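PDB 3M7A: uncharacterized protein from Novosphingobium aromaticivorans, which is of unknown function but belongs to the uncharacterised DUF192 (COG1430) family and is probably made with a signal sequence for export, perhaps as a lipoprotein. Local coordinates for residues Ala13-Pro16 with Val17-Leu20; Thr55-Gly58 with Asp59-Met63. All coordinates share one frame; numbering follows the deposited sequence.

Contact 1. Residues Ala13-Pro16 with Val17-Leu20; sequences AVHP and VSGL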
# COMPACT_ATOMS: atom_id res chain seq x y z
N ALA A 13 -0.33 14.30 -7.66
CA ALA A 13 -0.35 15.48 -6.81
C ALA A 13 0.78 15.36 -5.80
O ALA A 13 1.62 14.49 -5.92
CB ALA A 13 -1.71 15.60 -6.13
N VAL A 14 0.81 16.27 -4.84
CA VAL A 14 1.83 16.28 -3.79
C VAL A 14 1.15 16.33 -2.43
O VAL A 14 0.25 17.14 -2.19
CB VAL A 14 2.82 17.46 -3.94
CG1 VAL A 14 3.89 17.41 -2.88
CG2 VAL A 14 3.42 17.50 -5.35
N HIS A 15 1.58 15.47 -1.52
CA HIS A 15 0.97 15.38 -0.20
C HIS A 15 1.41 16.54 0.69
O HIS A 15 2.60 16.85 0.77
CB HIS A 15 1.37 14.06 0.45
CG HIS A 15 0.51 13.68 1.60
ND1 HIS A 15 0.68 14.18 2.87
CD2 HIS A 15 -0.57 12.86 1.66
CE1 HIS A 15 -0.24 13.66 3.67
NE2 HIS A 15 -1.02 12.87 2.95
N PRO A 16 0.46 17.17 1.39
CA PRO A 16 0.81 18.39 2.12
C PRO A 16 1.62 18.18 3.39
O PRO A 16 2.22 19.14 3.91
CB PRO A 16 -0.56 19.03 2.42
CG PRO A 16 -1.50 17.86 2.48
CD PRO A 16 -1.01 16.96 1.37
N VAL A 17 1.58 16.96 3.94
CA VAL A 17 2.34 16.64 5.17
C VAL A 17 3.75 16.12 4.82
O VAL A 17 4.78 16.62 5.32
CB VAL A 17 1.60 15.62 6.05
CG1 VAL A 17 2.41 15.27 7.34
CG2 VAL A 17 0.20 16.17 6.44
N SER A 18 3.78 15.12 3.95
CA SER A 18 5.02 14.43 3.66
C SER A 18 5.81 15.02 2.49
O SER A 18 6.99 14.69 2.32
CB SER A 18 4.71 12.98 3.31
OG SER A 18 4.01 12.94 2.07
N GLY A 19 5.15 15.82 1.66
CA GLY A 19 5.75 16.27 0.42
C GLY A 19 5.95 15.20 -0.64
O GLY A 19 6.52 15.49 -1.68
N LEU A 20 5.49 13.96 -0.37
CA LEU A 20 5.66 12.87 -1.31
C LEU A 20 4.67 13.04 -2.49
O LEU A 20 3.60 13.61 -2.36
CB LEU A 20 5.45 11.52 -0.64
CG LEU A 20 6.43 11.16 0.46
CD1 LEU A 20 5.98 9.87 1.17
CD2 LEU A 20 7.86 10.94 -0.07
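His15 and Leu20 bracket a surface turn that reverses the chain between strands 13-14 and 21-29, the connection of a beta-hairpin. Two backbone bonds close it. His15 N gives a nearly straight bond to Leu20 O at 2.9 Å. Further in, Gly19 N reaches His15 O over 2.9 Å, a more bent bond (133° at the hydrogen). The positive phi of Gly19 (69°), favourable to glycine, fits the chain coming back at this point.

Side chains supply a second set of bonds. With CG swung away from its own backbone N (chi1 -163°), His15 turns the ND1 edge of its ring to the bend, and ND1 accepts from Val17 N at 3.1 Å, a partner somewhat out of the ring plane. Ser18 N adds a weak bond to the same nitrogen. Because ND1 acts as the acceptor, any proton on the ring probably sits on NE2. Ser18 OG, also hydrogen-bonded to Glu39 of strand 32-41, forms an ST turn by accepting from Leu20 N at 3.0 Å.

Nonpolar contacts fill in the sides. Pro16 CD lies above one face of the imidazole, displaced to the rim, while Val17 runs alongside His15 and places its CB 3.6 Å from His15 CE1.

Contact 2. Residues Thr55-Gly58 with Asp59-Met63; sequences TELG and DEEGM
Gly58 and Glu61 are the two ends of a type I beta turn that leads the loop after helix 44-49 into strand 61-66, and Leu57, just before the turn, packs on Glu61. Gly58 is held through both its amide and its carbonyl. Glu61 N returns to Gly58 O at 3.0 Å. In the other direction, Gly58 N points at the carboxylate and meets Glu61 OE1 at 2.9 Å in a nearly straight bond (167°). OE1 takes this N-H on its anti side, about 28° out of the carboxylate plane. The Glu61 side chain starts beside its own backbone N (chi1 -60°) and runs on extended, which carries the acid back across the mouth of the turn.

Leu57 packs against the aliphatic root of the same side chain: its CD1 lies 3.7 Å from Glu61 CB, the two side chains passing each other in opposite directions. Leu57 also rests on Ile82. Asn123, from strand 118-123, donates through ND2 to both Leu57 O and Asp59 OD1, tying the residues before and within the turn to that strand. With an alanine in place of Glu61, CB would stay beside Leu57 CD1, but Gly58 N would probably lose its carboxylate partner and the entrance of the turn would be freer to shift. The paired bonds thus join residues 58 and 61 by backbone and side chain together, and the amide dipole of Gly58 would be expected to help stabilise negative charge on Glu61.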
# COMPACT_ATOMS: atom_id res chain seq x y z
N THR A 55 -2.17 10.14 12.02
CA THR A 55 -3.34 9.81 12.84
C THR A 55 -4.60 9.55 12.03
O THR A 55 -5.62 9.17 12.59
CB THR A 55 -3.60 10.88 13.89
OG1 THR A 55 -3.75 12.13 13.23
CG2 THR A 55 -2.40 10.93 14.88
N GLU A 56 -4.51 9.73 10.71
CA GLU A 56 -5.65 9.46 9.85
C GLU A 56 -5.22 9.12 8.43
O GLU A 56 -4.13 9.43 8.00
CB GLU A 56 -6.63 10.64 9.83
CG GLU A 56 -6.09 11.87 9.11
CD GLU A 56 -7.11 13.00 9.02
OE1 GLU A 56 -8.28 12.73 8.67
OE2 GLU A 56 -6.72 14.15 9.30
N LEU A 57 -6.09 8.40 7.75
CA LEU A 57 -5.90 7.89 6.39
C LEU A 57 -7.29 7.54 5.87
O LEU A 57 -8.05 6.83 6.54
CB LEU A 57 -5.04 6.63 6.38
CG LEU A 57 -4.65 6.08 4.99
CD1 LEU A 57 -3.70 7.00 4.25
CD2 LEU A 57 -4.07 4.67 5.15
N GLY A 58 -7.61 8.03 4.69
CA GLY A 58 -8.90 7.71 4.08
C GLY A 58 -8.89 6.35 3.41
O GLY A 58 -7.86 5.87 3.01
N ASP A 59 -10.08 5.75 3.25
CA ASP A 59 -10.19 4.46 2.56
C ASP A 59 -9.79 4.58 1.11
O ASP A 59 -9.48 3.58 0.46
CB ASP A 59 -11.62 3.91 2.65
CG ASP A 59 -11.94 3.25 3.98
OD1 ASP A 59 -11.04 3.10 4.84
OD2 ASP A 59 -13.13 2.87 4.15
N GLU A 60 -9.84 5.80 0.58
CA GLU A 60 -9.49 6.15 -0.78
C GLU A 60 -8.00 6.40 -0.98
O GLU A 60 -7.57 6.75 -2.08
CB GLU A 60 -10.31 7.41 -1.19
CG GLU A 60 -9.81 8.79 -0.68
CD GLU A 60 -10.17 9.14 0.76
OE1 GLU A 60 -10.84 8.36 1.46
OE2 GLU A 60 -9.79 10.25 1.19
N GLU A 61 -7.25 6.36 0.12
CA GLU A 61 -5.83 6.71 0.16
C GLU A 61 -4.98 5.50 0.54
O GLU A 61 -5.47 4.50 1.03
CB GLU A 61 -5.61 7.84 1.18
CG GLU A 61 -6.37 9.11 0.85
CD GLU A 61 -6.14 10.20 1.87
OE1 GLU A 61 -6.09 9.91 3.09
OE2 GLU A 61 -6.01 11.37 1.46
N GLY A 62 -3.68 5.62 0.31
CA GLY A 62 -2.74 4.62 0.73
C GLY A 62 -1.33 5.16 0.68
O GLY A 62 -1.12 6.35 0.46
N MSE A 63 -0.37 4.27 0.88
CA MSE A 63 1.03 4.58 0.61
C MSE A 63 1.58 3.41 -0.20
O MSE A 63 1.39 2.25 0.18
CB MSE A 63 1.86 4.79 1.87
CG MSE A 63 3.32 5.15 1.60
SE MSE A 63 4.33 5.69 3.12
CE MSE A 63 3.72 7.54 3.21

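From the N terminus, contact 1 comes first, closing the short reversal between strands 13-14 and 21-29. The chain then passes through strands 21-29 and 32-41 and helix 44-49 before contact 2 closes the turn at the start of strand 61-66. The two loops lie in series, neither nested nor crossed, with centres about 13 Å apart. Both reach the same mixed sheet, and strand 32-41, which pairs with both 21-29 and 61-66, is common to the two: Glu39 OE1 is hydrogen-bonded to Ser18 OG of contact 1, and the Glu39 backbone pairs with Gly62 of contact 2. They also touch directly, Leu20 CD1 packing 3.8 Å from CE of selenomethionine Met63, while Arg54 contacts side chains of both.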